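Local structure of extracellular solute-binding protein, family 1 (Bifidobacterium longum subsp. infantis, 6FTH) at residues Q118-K123 with W412-G416; A139-G145 with E335-F341; S366-F370 with F409-I413. The protein probably captures human milk oligosaccharides outside the cell and hands them to an ABC transporter for uptake. All blocks are in the same frame, centred on the assembly; numbering follows the deposited sequence.

Interaction 1 (Q118-K123 with W412-G416); sequences QFFKEK and WIPDG
This is an aromatic and ionic contact between the C-terminal end of helix 114-122 and the irregular loop that runs into strand 418-420. Residues 118-122 are helical, K123 is the first to leave helical phi/psi (-131/72), and F119 and W412 come closest, their CA atoms 6.9 Å apart. W412, extended (-149/144) with chi1 p, lays its indole against the helix. The F119 ring (chi1 t) and the five-membered ring of W412 form an offset stack, centroids 4.5 Å apart and planes at 18°. Two CH-pi contacts reinforce it: F119 CA sits 3.4 Å from the centroid of the W412 six-membered ring, and W412 CB 3.6 Å from that of F119. Solute-binding proteins of this class have two lobes, and here a helix and a distant loop pack within one of them, with strand 140-143 also touching F119. Beyond the helix end, K123 reaches out (chi1 m, then two t) to a salt bridge, NZ to D415 OD1 2.8 Å; E335 is its second acidic partner. Q118 NE2 holds E122 OE2 at 3.0 Å, while E122 OE1 accepts from two waters, at 2.6 and 2.7 Å, which in turn accept from D415 N and G416 N.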
loop_
_atom_site.group_PDB
_atom_site.type_symbol
_atom_site.label_atom_id
_atom_site.label_comp_id
_atom_site.label_asym_id
_atom_site.label_seq_id
_atom_site.Cartn_x
_atom_site.Cartn_y
_atom_site.Cartn_z
ATOM N N GLN A 118 -3.814 -11.281 -21.626
ATOM C CA GLN A 118 -2.365 -11.152 -21.705
ATOM C C GLN A 118 -1.796 -10.645 -20.385
ATOM O O GLN A 118 -0.761 -11.134 -19.908
ATOM C CB GLN A 118 -1.997 -10.219 -22.859
ATOM C CG GLN A 118 -0.538 -10.150 -23.127
ATOM C CD GLN A 118 -0.019 -11.425 -23.734
ATOM O OE1 GLN A 118 -0.770 -12.161 -24.379
ATOM N NE2 GLN A 118 1.253 -11.702 -23.525
ATOM N N PHE A 119 -2.474 -9.669 -19.774
ATOM C CA PHE A 119 -2.106 -9.221 -18.434
ATOM C C PHE A 119 -1.995 -10.419 -17.492
ATOM O O PHE A 119 -0.972 -10.606 -16.823
ATOM C CB PHE A 119 -3.175 -8.206 -17.983
ATOM C CG PHE A 119 -3.027 -7.645 -16.568
ATOM C CD1 PHE A 119 -1.852 -7.692 -15.845
ATOM C CD2 PHE A 119 -4.143 -7.064 -15.975
ATOM C CE1 PHE A 119 -1.782 -7.165 -14.561
ATOM C CE2 PHE A 119 -4.071 -6.516 -14.702
ATOM C CZ PHE A 119 -2.892 -6.575 -13.998
ATOM N N PHE A 120 -3.026 -11.261 -17.473
ATOM C CA PHE A 120 -3.058 -12.393 -16.557
ATOM C C PHE A 120 -2.032 -13.460 -16.914
ATOM O O PHE A 120 -1.538 -14.143 -16.014
ATOM C CB PHE A 120 -4.464 -13.001 -16.536
ATOM C CG PHE A 120 -5.513 -12.121 -15.905
ATOM C CD1 PHE A 120 -5.183 -10.953 -15.201
ATOM C CD2 PHE A 120 -6.847 -12.478 -15.992
ATOM C CE1 PHE A 120 -6.171 -10.183 -14.599
ATOM C CE2 PHE A 120 -7.832 -11.710 -15.388
ATOM C CZ PHE A 120 -7.495 -10.556 -14.709
ATOM N N LYS A 121 -1.718 -13.627 -18.203
ATOM C CA LYS A 121 -0.658 -14.551 -18.603
ATOM C C LYS A 121 0.689 -14.102 -18.061
ATOM O O LYS A 121 1.455 -14.904 -17.512
ATOM C CB LYS A 121 -0.568 -14.643 -20.127
ATOM C CG LYS A 121 0.566 -15.591 -20.623
ATOM C CD LYS A 121 0.626 -15.678 -22.147
ATOM C CE LYS A 121 1.569 -16.801 -22.631
ATOM N NZ LYS A 121 2.938 -16.677 -22.064
ATOM N N GLU A 122 1.009 -12.807 -18.233
ATOM C CA GLU A 122 2.295 -12.284 -17.801
ATOM C C GLU A 122 2.368 -12.082 -16.296
ATOM O O GLU A 122 3.458 -12.173 -15.720
ATOM C CB GLU A 122 2.590 -10.970 -18.538
ATOM C CG GLU A 122 2.635 -11.120 -20.075
ATOM C CD GLU A 122 3.245 -9.925 -20.836
ATOM O OE1 GLU A 122 4.039 -9.159 -20.246
ATOM O OE2 GLU A 122 2.930 -9.767 -22.039
ATOM N N LYS A 123 1.235 -11.789 -15.644
ATOM C CA LYS A 123 1.179 -11.512 -14.209
ATOM C C LYS A 123 0.070 -12.336 -13.556
ATOM O O LYS A 123 -0.955 -11.795 -13.122
ATOM C CB LYS A 123 0.972 -10.015 -13.985
ATOM C CG LYS A 123 2.130 -9.199 -14.582
ATOM C CD LYS A 123 1.988 -7.703 -14.381
ATOM C CE LYS A 123 3.221 -6.978 -14.925
ATOM N NZ LYS A 123 4.402 -7.196 -14.060
ATOM N N TRP A 412 -2.668 -1.928 -17.149
ATOM C CA TRP A 412 -1.462 -2.608 -16.715
ATOM C C TRP A 412 -0.272 -2.155 -17.540
ATOM O O TRP A 412 -0.410 -1.898 -18.743
ATOM C CB TRP A 412 -1.585 -4.140 -16.741
ATOM C CG TRP A 412 -1.631 -4.791 -18.103
ATOM C CD1 TRP A 412 -2.583 -4.626 -19.069
ATOM C CD2 TRP A 412 -0.698 -5.757 -18.615
ATOM N NE1 TRP A 412 -2.279 -5.409 -20.166
ATOM C CE2 TRP A 412 -1.133 -6.113 -19.901
ATOM C CE3 TRP A 412 0.461 -6.352 -18.101
ATOM C CZ2 TRP A 412 -0.466 -7.051 -20.673
ATOM C CZ3 TRP A 412 1.136 -7.268 -18.877
ATOM C CH2 TRP A 412 0.665 -7.609 -20.151
ATOM N N ILE A 413 0.875 -2.056 -16.879
ATOM C CA ILE A 413 2.149 -1.730 -17.529
ATOM C C ILE A 413 2.916 -3.031 -17.694
ATOM O O ILE A 413 3.427 -3.578 -16.691
ATOM C CB ILE A 413 2.964 -0.697 -16.733
ATOM C CG1 ILE A 413 2.158 0.574 -16.415
ATOM C CG2 ILE A 413 4.240 -0.346 -17.500
ATOM C CD1 ILE A 413 1.639 1.343 -17.602
ATOM N N PRO A 414 3.020 -3.588 -18.911
ATOM C CA PRO A 414 3.756 -4.849 -19.102
ATOM C C PRO A 414 5.243 -4.673 -18.827
ATOM O O PRO A 414 5.814 -3.595 -19.010
ATOM C CB PRO A 414 3.515 -5.181 -20.582
ATOM C CG PRO A 414 2.281 -4.399 -20.978
ATOM C CD PRO A 414 2.388 -3.131 -20.165
ATOM N N ASP A 415 5.893 -5.774 -18.419
ATOM C CA ASP A 415 7.332 -5.724 -18.143
ATOM C C ASP A 415 8.167 -5.364 -19.384
ATOM O O ASP A 415 9.283 -4.824 -19.245
ATOM C CB ASP A 415 7.803 -7.061 -17.597
ATOM C CG ASP A 415 7.399 -7.314 -16.166
ATOM O OD1 ASP A 415 6.664 -6.494 -15.538
ATOM O OD2 ASP A 415 7.813 -8.382 -15.640
ATOM N N GLY A 416 7.650 -5.639 -20.589
ATOM C CA GLY A 416 8.349 -5.262 -21.817
ATOM C C GLY A 416 8.347 -3.769 -22.131
ATOM O O GLY A 416 9.067 -3.346 -23.045
HETATM O O HOH W 1 4.585 -8.219 -17.891
HETATM O O HOH W 2 5.847 -7.598 -21.523
#

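Interaction 2 (A139-G145 with E335-F341); sequences ALPSSRG and EFEADRF
A classic beta bulge interrupts this short antiparallel pairing: R340 and F341 both face L140. L140 O accepts from R340 N at 2.9 Å, and L140 N donates to F341 O at 2.9 Å. The chain turns corners at A338 and R340, which separates strand 336-337, paired with strand 140-143, from strand 339-343, the edge of the neighbouring four-stranded sheet. S142 and E337 form a hydrogen-bonded pair, CA atoms 5.3 Å apart, with S142 N to E337 O 2.9 Å and E337 N to S142 O 3.2 Å; S143 and F336 are the adjoining non-hydrogen-bonded pair, CA atoms 4.6 Å apart. Just beyond the strands, R144 N donates to E335 O at 3.1 Å, and a water links E335 O (2.9 Å) to S142 OG (2.7 Å). On the face of S143 and F336, S143 CB meets the F336 ring edge at CE1, 3.6 Å. G145 has phi/psi 101/176, where a side chain would jam against the preceding carbonyl. R340 NE bridges to D339 OD1 at 2.9 Å, but its NH1 goes to the carbonyls of D407 and F409, and D339 OD2 to H89. E335, extended (chi1 and chi2 t), accepts a hydrogen bond from S143 OG on OE2, 2.6 Å, and forms a salt bridge with K123, so its buried carboxylate is met by both a hydroxyl and a cation.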
loop_
_atom_site.group_PDB
_atom_site.type_symbol
_atom_site.label_atom_id
_atom_site.label_comp_id
_atom_site.label_asym_id
_atom_site.label_seq_id
_atom_site.Cartn_x
_atom_site.Cartn_y
_atom_site.Cartn_z
ATOM N N ALA A 139 -14.106 -8.108 -10.385
ATOM C CA ALA A 139 -13.315 -6.895 -10.489
ATOM C C ALA A 139 -12.043 -7.235 -11.239
ATOM O O ALA A 139 -11.525 -8.351 -11.117
ATOM C CB ALA A 139 -12.935 -6.359 -9.109
ATOM N N LEU A 140 -11.573 -6.292 -12.045
ATOM C CA LEU A 140 -10.249 -6.448 -12.622
ATOM C C LEU A 140 -9.222 -5.701 -11.788
ATOM O O LEU A 140 -9.513 -4.623 -11.258
ATOM C CB LEU A 140 -10.173 -5.882 -14.045
ATOM C CG LEU A 140 -11.154 -6.450 -15.074
ATOM C CD1 LEU A 140 -10.918 -5.853 -16.451
ATOM C CD2 LEU A 140 -11.021 -7.973 -15.152
ATOM N N PRO A 141 -8.021 -6.243 -11.657
ATOM C CA PRO A 141 -6.942 -5.507 -11.002
ATOM C C PRO A 141 -6.228 -4.583 -11.983
ATOM O O PRO A 141 -6.476 -4.603 -13.188
ATOM C CB PRO A 141 -6.002 -6.638 -10.571
ATOM C CG PRO A 141 -6.145 -7.642 -11.673
ATOM C CD PRO A 141 -7.568 -7.563 -12.142
ATOM N N SER A 142 -5.313 -3.780 -11.439
ATOM C CA SER A 142 -4.362 -3.019 -12.246
ATOM C C SER A 142 -2.940 -3.370 -11.826
ATOM O O SER A 142 -2.714 -3.902 -10.733
ATOM C CB SER A 142 -4.547 -1.508 -12.032
ATOM O OG SER A 142 -4.410 -1.183 -10.642
ATOM N N SER A 143 -1.978 -3.043 -12.703
ATOM C CA SER A 143 -0.553 -3.115 -12.382
ATOM C C SER A 143 0.147 -1.873 -12.897
ATOM O O SER A 143 0.112 -1.602 -14.099
ATOM C CB SER A 143 0.103 -4.344 -13.018
ATOM O OG SER A 143 1.512 -4.176 -13.105
ATOM N N ARG A 144 0.814 -1.140 -12.008
ATOM C CA ARG A 144 1.656 -0.024 -12.421
ATOM C C ARG A 144 3.079 -0.444 -12.744
ATOM O O ARG A 144 3.943 0.416 -12.968
ATOM C CB ARG A 144 1.630 1.140 -11.412
ATOM C CG ARG A 144 1.901 0.789 -9.968
ATOM C CD ARG A 144 2.043 2.063 -9.113
ATOM N NE ARG A 144 1.950 1.752 -7.699
ATOM C CZ ARG A 144 1.944 2.659 -6.733
ATOM N NH1 ARG A 144 2.090 3.943 -7.025
ATOM N NH2 ARG A 144 1.795 2.279 -5.467
ATOM N N GLY A 145 3.348 -1.746 -12.778
ATOM C CA GLY A 145 4.553 -2.231 -13.421
ATOM C C GLY A 145 5.665 -2.589 -12.461
ATOM O O GLY A 145 5.613 -2.352 -11.255
ATOM N N GLU A 335 2.597 -3.021 -6.510
ATOM C CA GLU A 335 2.344 -3.052 -7.946
ATOM C C GLU A 335 0.853 -3.106 -8.301
ATOM O O GLU A 335 0.421 -2.399 -9.226
ATOM C CB GLU A 335 3.076 -4.247 -8.574
ATOM C CG GLU A 335 2.967 -4.280 -10.100
ATOM C CD GLU A 335 3.664 -5.417 -10.756
ATOM O OE1 GLU A 335 4.468 -6.123 -10.106
ATOM O OE2 GLU A 335 3.391 -5.605 -11.955
ATOM N N PHE A 336 0.059 -3.918 -7.591
ATOM C CA PHE A 336 -1.313 -4.246 -7.965
ATOM C C PHE A 336 -2.343 -3.570 -7.068
ATOM O O PHE A 336 -2.137 -3.377 -5.870
ATOM C CB PHE A 336 -1.581 -5.751 -7.844
ATOM C CG PHE A 336 -0.671 -6.618 -8.668
ATOM C CD1 PHE A 336 -0.360 -6.307 -9.973
ATOM C CD2 PHE A 336 -0.128 -7.761 -8.129
ATOM C CE1 PHE A 336 0.485 -7.129 -10.728
ATOM C CE2 PHE A 336 0.718 -8.571 -8.880
ATOM C CZ PHE A 336 1.035 -8.239 -10.167
ATOM N N GLU A 337 -3.497 -3.268 -7.668
ATOM C CA GLU A 337 -4.688 -2.828 -6.960
ATOM C C GLU A 337 -5.855 -3.662 -7.465
ATOM O O GLU A 337 -5.881 -4.078 -8.624
ATOM C CB GLU A 337 -4.952 -1.323 -7.187
ATOM C CG GLU A 337 -3.847 -0.410 -6.651
ATOM C CD GLU A 337 -3.788 -0.381 -5.118
ATOM O OE1 GLU A 337 -4.813 -0.649 -4.448
ATOM O OE2 GLU A 337 -2.700 -0.084 -4.588
ATOM N N ALA A 338 -6.828 -3.914 -6.586
ATOM C CA ALA A 338 -7.835 -4.941 -6.837
ATOM C C ALA A 338 -9.217 -4.417 -7.213
ATOM O O ALA A 338 -10.134 -5.226 -7.367
ATOM C CB ALA A 338 -7.980 -5.813 -5.596
ATOM N N ASP A 339 -9.389 -3.107 -7.384
ATOM C CA ASP A 339 -10.707 -2.496 -7.494
ATOM C C ASP A 339 -10.883 -1.706 -8.788
ATOM O O ASP A 339 -11.518 -0.656 -8.796
ATOM C CB ASP A 339 -10.956 -1.567 -6.307
ATOM C CG ASP A 339 -10.060 -0.344 -6.313
ATOM O OD1 ASP A 339 -8.890 -0.425 -6.746
ATOM O OD2 ASP A 339 -10.512 0.724 -5.872
ATOM N N ARG A 340 -10.369 -2.188 -9.906
ATOM C CA ARG A 340 -10.146 -1.286 -11.031
ATOM C C ARG A 340 -11.095 -1.434 -12.222
ATOM O O ARG A 340 -11.027 -0.623 -13.150
ATOM C CB ARG A 340 -8.668 -1.322 -11.420
ATOM C CG ARG A 340 -7.778 -0.880 -10.262
ATOM C CD ARG A 340 -7.984 0.604 -9.967
ATOM N NE ARG A 340 -7.422 1.074 -8.705
ATOM C CZ ARG A 340 -6.219 1.621 -8.576
ATOM N NH1 ARG A 340 -5.375 1.712 -9.612
ATOM N NH2 ARG A 340 -5.833 2.063 -7.376
ATOM N N PHE A 341 -11.994 -2.408 -12.225
ATOM C CA PHE A 341 -13.032 -2.460 -13.254
ATOM C C PHE A 341 -14.115 -3.437 -12.849
ATOM O O PHE A 341 -13.829 -4.622 -12.631
ATOM C CB PHE A 341 -12.438 -2.921 -14.597
ATOM C CG PHE A 341 -13.415 -2.877 -15.754
ATOM C CD1 PHE A 341 -14.368 -3.876 -15.929
ATOM C CD2 PHE A 341 -13.367 -1.840 -16.676
ATOM C CE1 PHE A 341 -15.264 -3.834 -16.994
ATOM C CE2 PHE A 341 -14.270 -1.788 -17.740
ATOM C CZ PHE A 341 -15.226 -2.780 -17.882
HETATM O O HOH W 3 -1.860 -0.734 -9.957
#

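Interaction 3 (S366-F370 with F409-I413); sequences SVQQF and FSGWI
Helix 363-371 packs here against the loop between helix 390-398 and strand 418-420, within one lobe of what the family assignment makes a type 2 periplasmic-binding-protein fold. Residues 366-370 are helical, whereas 409-413 follow no regular structure; S366 lies nearest G411 (CA atoms 4.7 Å apart) and Q369 nearest F409 (5.9 Å).

Three hydrogen bonds tie side chains of the helix to the loop backbone. Q369 (chi1 m, chi2 t) uses both ends of its amide on one residue: S410 N donates to OE1 at 3.0 Å, and NE2 donates to S410 O at 2.9 Å, much as a backbone amide would in a sheet. One turn earlier, S366 OG (chi1 m) accepts from W412 N at 3.0 Å, and it is also hydrogen-bonded to L360 O. G411 is nearly fully extended (178/-167); a CB there would fall 2.4 Å from S366 OG, a clash, so its lack of a side chain lets the loop come in close.

The apolar part lies beside these bonds. F370 CB sits over the face of the F409 ring in a CH-pi contact, 4.2 Å from its centroid, while the two rings meet obliquely, centroids 5.2 Å apart and planes at 38°. I413 (chi1 and chi2 m) extends its side chain to the helix, and its CD1 touches both V367 CG2 and F370 CD2, each at 4.2 Å.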
loop_
_atom_site.group_PDB
_atom_site.type_symbol
_atom_site.label_atom_id
_atom_site.label_comp_id
_atom_site.label_asym_id
_atom_site.label_seq_id
_atom_site.Cartn_x
_atom_site.Cartn_y
_atom_site.Cartn_z
ATOM N N SER A 366 -3.299 2.030 -21.331
ATOM C CA SER A 366 -2.727 1.874 -19.997
ATOM C C SER A 366 -1.629 2.898 -19.759
ATOM O O SER A 366 -1.589 3.547 -18.707
ATOM C CB SER A 366 -2.200 0.446 -19.811
ATOM O OG SER A 366 -3.241 -0.509 -19.691
ATOM N N VAL A 367 -0.753 3.104 -20.746
ATOM C CA VAL A 367 0.307 4.088 -20.581
ATOM C C VAL A 367 -0.269 5.492 -20.484
ATOM O O VAL A 367 0.161 6.284 -19.637
ATOM C CB VAL A 367 1.368 3.959 -21.693
ATOM C CG1 VAL A 367 2.350 5.105 -21.602
ATOM C CG2 VAL A 367 2.090 2.618 -21.578
ATOM N N GLN A 368 -1.266 5.812 -21.321
ATOM C CA GLN A 368 -1.830 7.162 -21.299
ATOM C C GLN A 368 -2.651 7.421 -20.032
ATOM O O GLN A 368 -2.632 8.533 -19.500
ATOM C CB GLN A 368 -2.637 7.436 -22.567
ATOM C CG GLN A 368 -1.763 7.571 -23.805
ATOM C CD GLN A 368 -2.575 8.000 -25.008
ATOM O OE1 GLN A 368 -2.617 9.193 -25.339
ATOM N NE2 GLN A 368 -3.255 7.048 -25.642
ATOM N N GLN A 369 -3.353 6.421 -19.504
ATOM C CA GLN A 369 -3.994 6.652 -18.209
ATOM C C GLN A 369 -2.962 6.945 -17.138
ATOM O O GLN A 369 -3.162 7.794 -16.268
ATOM C CB GLN A 369 -4.794 5.441 -17.762
ATOM C CG GLN A 369 -6.018 5.096 -18.517
ATOM C CD GLN A 369 -6.573 3.809 -17.984
ATOM O OE1 GLN A 369 -7.139 3.780 -16.885
ATOM N NE2 GLN A 369 -6.321 2.710 -18.687
ATOM N N PHE A 370 -1.879 6.185 -17.133
ATOM C CA PHE A 370 -0.928 6.243 -16.034
ATOM C C PHE A 370 -0.101 7.527 -16.098
ATOM O O PHE A 370 0.162 8.147 -15.068
ATOM C CB PHE A 370 -0.054 4.974 -16.076
ATOM C CG PHE A 370 0.926 4.842 -14.939
ATOM C CD1 PHE A 370 0.504 4.806 -13.617
ATOM C CD2 PHE A 370 2.278 4.699 -15.200
ATOM C CE1 PHE A 370 1.420 4.694 -12.577
ATOM C CE2 PHE A 370 3.200 4.570 -14.168
ATOM C CZ PHE A 370 2.771 4.570 -12.864
ATOM N N PHE A 409 -5.263 4.244 -11.972
ATOM C CA PHE A 409 -5.740 3.831 -13.284
ATOM C C PHE A 409 -6.234 2.386 -13.337
ATOM O O PHE A 409 -6.030 1.563 -12.429
ATOM C CB PHE A 409 -4.672 4.052 -14.365
ATOM C CG PHE A 409 -3.583 2.968 -14.451
ATOM C CD1 PHE A 409 -3.007 2.407 -13.316
ATOM C CD2 PHE A 409 -3.114 2.575 -15.680
ATOM C CE1 PHE A 409 -1.997 1.441 -13.435
ATOM C CE2 PHE A 409 -2.120 1.616 -15.802
ATOM C CZ PHE A 409 -1.560 1.067 -14.690
ATOM N N SER A 410 -6.890 2.091 -14.456
ATOM C CA SER A 410 -7.506 0.798 -14.752
ATOM C C SER A 410 -6.778 0.241 -15.975
ATOM O O SER A 410 -7.230 0.406 -17.114
ATOM C CB SER A 410 -8.978 0.956 -15.037
ATOM O OG SER A 410 -9.604 1.568 -13.935
ATOM N N GLY A 411 -5.676 -0.454 -15.737
ATOM C CA GLY A 411 -4.850 -0.943 -16.826
ATOM C C GLY A 411 -3.643 -1.660 -16.271
ATOM O O GLY A 411 -3.587 -1.970 -15.080
ATOM N N TRP A 412 -2.668 -1.928 -17.149
ATOM C CA TRP A 412 -1.462 -2.608 -16.715
ATOM C C TRP A 412 -0.272 -2.155 -17.540
ATOM O O TRP A 412 -0.410 -1.898 -18.743
ATOM C CB TRP A 412 -1.585 -4.140 -16.741
ATOM C CG TRP A 412 -1.631 -4.791 -18.103
ATOM C CD1 TRP A 412 -2.583 -4.626 -19.069
ATOM C CD2 TRP A 412 -0.698 -5.757 -18.615
ATOM N NE1 TRP A 412 -2.279 -5.409 -20.166
ATOM C CE2 TRP A 412 -1.133 -6.113 -19.901
ATOM C CE3 TRP A 412 0.461 -6.352 -18.101
ATOM C CZ2 TRP A 412 -0.466 -7.051 -20.673
ATOM C CZ3 TRP A 412 1.136 -7.268 -18.877
ATOM C CH2 TRP A 412 0.665 -7.609 -20.151
ATOM N N ILE A 413 0.875 -2.056 -16.879
ATOM C CA ILE A 413 2.149 -1.730 -17.529
ATOM C C ILE A 413 2.916 -3.031 -17.694
ATOM O O ILE A 413 3.427 -3.578 -16.691
ATOM C CB ILE A 413 2.964 -0.697 -16.733
ATOM C CG1 ILE A 413 2.158 0.574 -16.415
ATOM C CG2 ILE A 413 4.240 -0.346 -17.500
ATOM C CD1 ILE A 413 1.639 1.343 -17.602
#

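All three contacts lie on the same side of the chain's centre, their own centres 10 to 12 Å apart. Interactions 1 and 3 share W412 and I413: the loop 409-416 lies between helix 114-122 and helix 363-371. Interaction 2 falls, in sequence, within the span that interaction 1 brackets and ends before interaction 3 begins. In space it touches both, through the salt bridge of E335 with K123 and a probable hydrogen bond from R340 NH1 to F409 O, 2.9 Å. S143 O also probably accepts from I413 N, 2.9 Å away. Segments far apart in sequence are thus gathered into one continuous, mostly buried packing unit around strand 140-143, joining parts of one lobe.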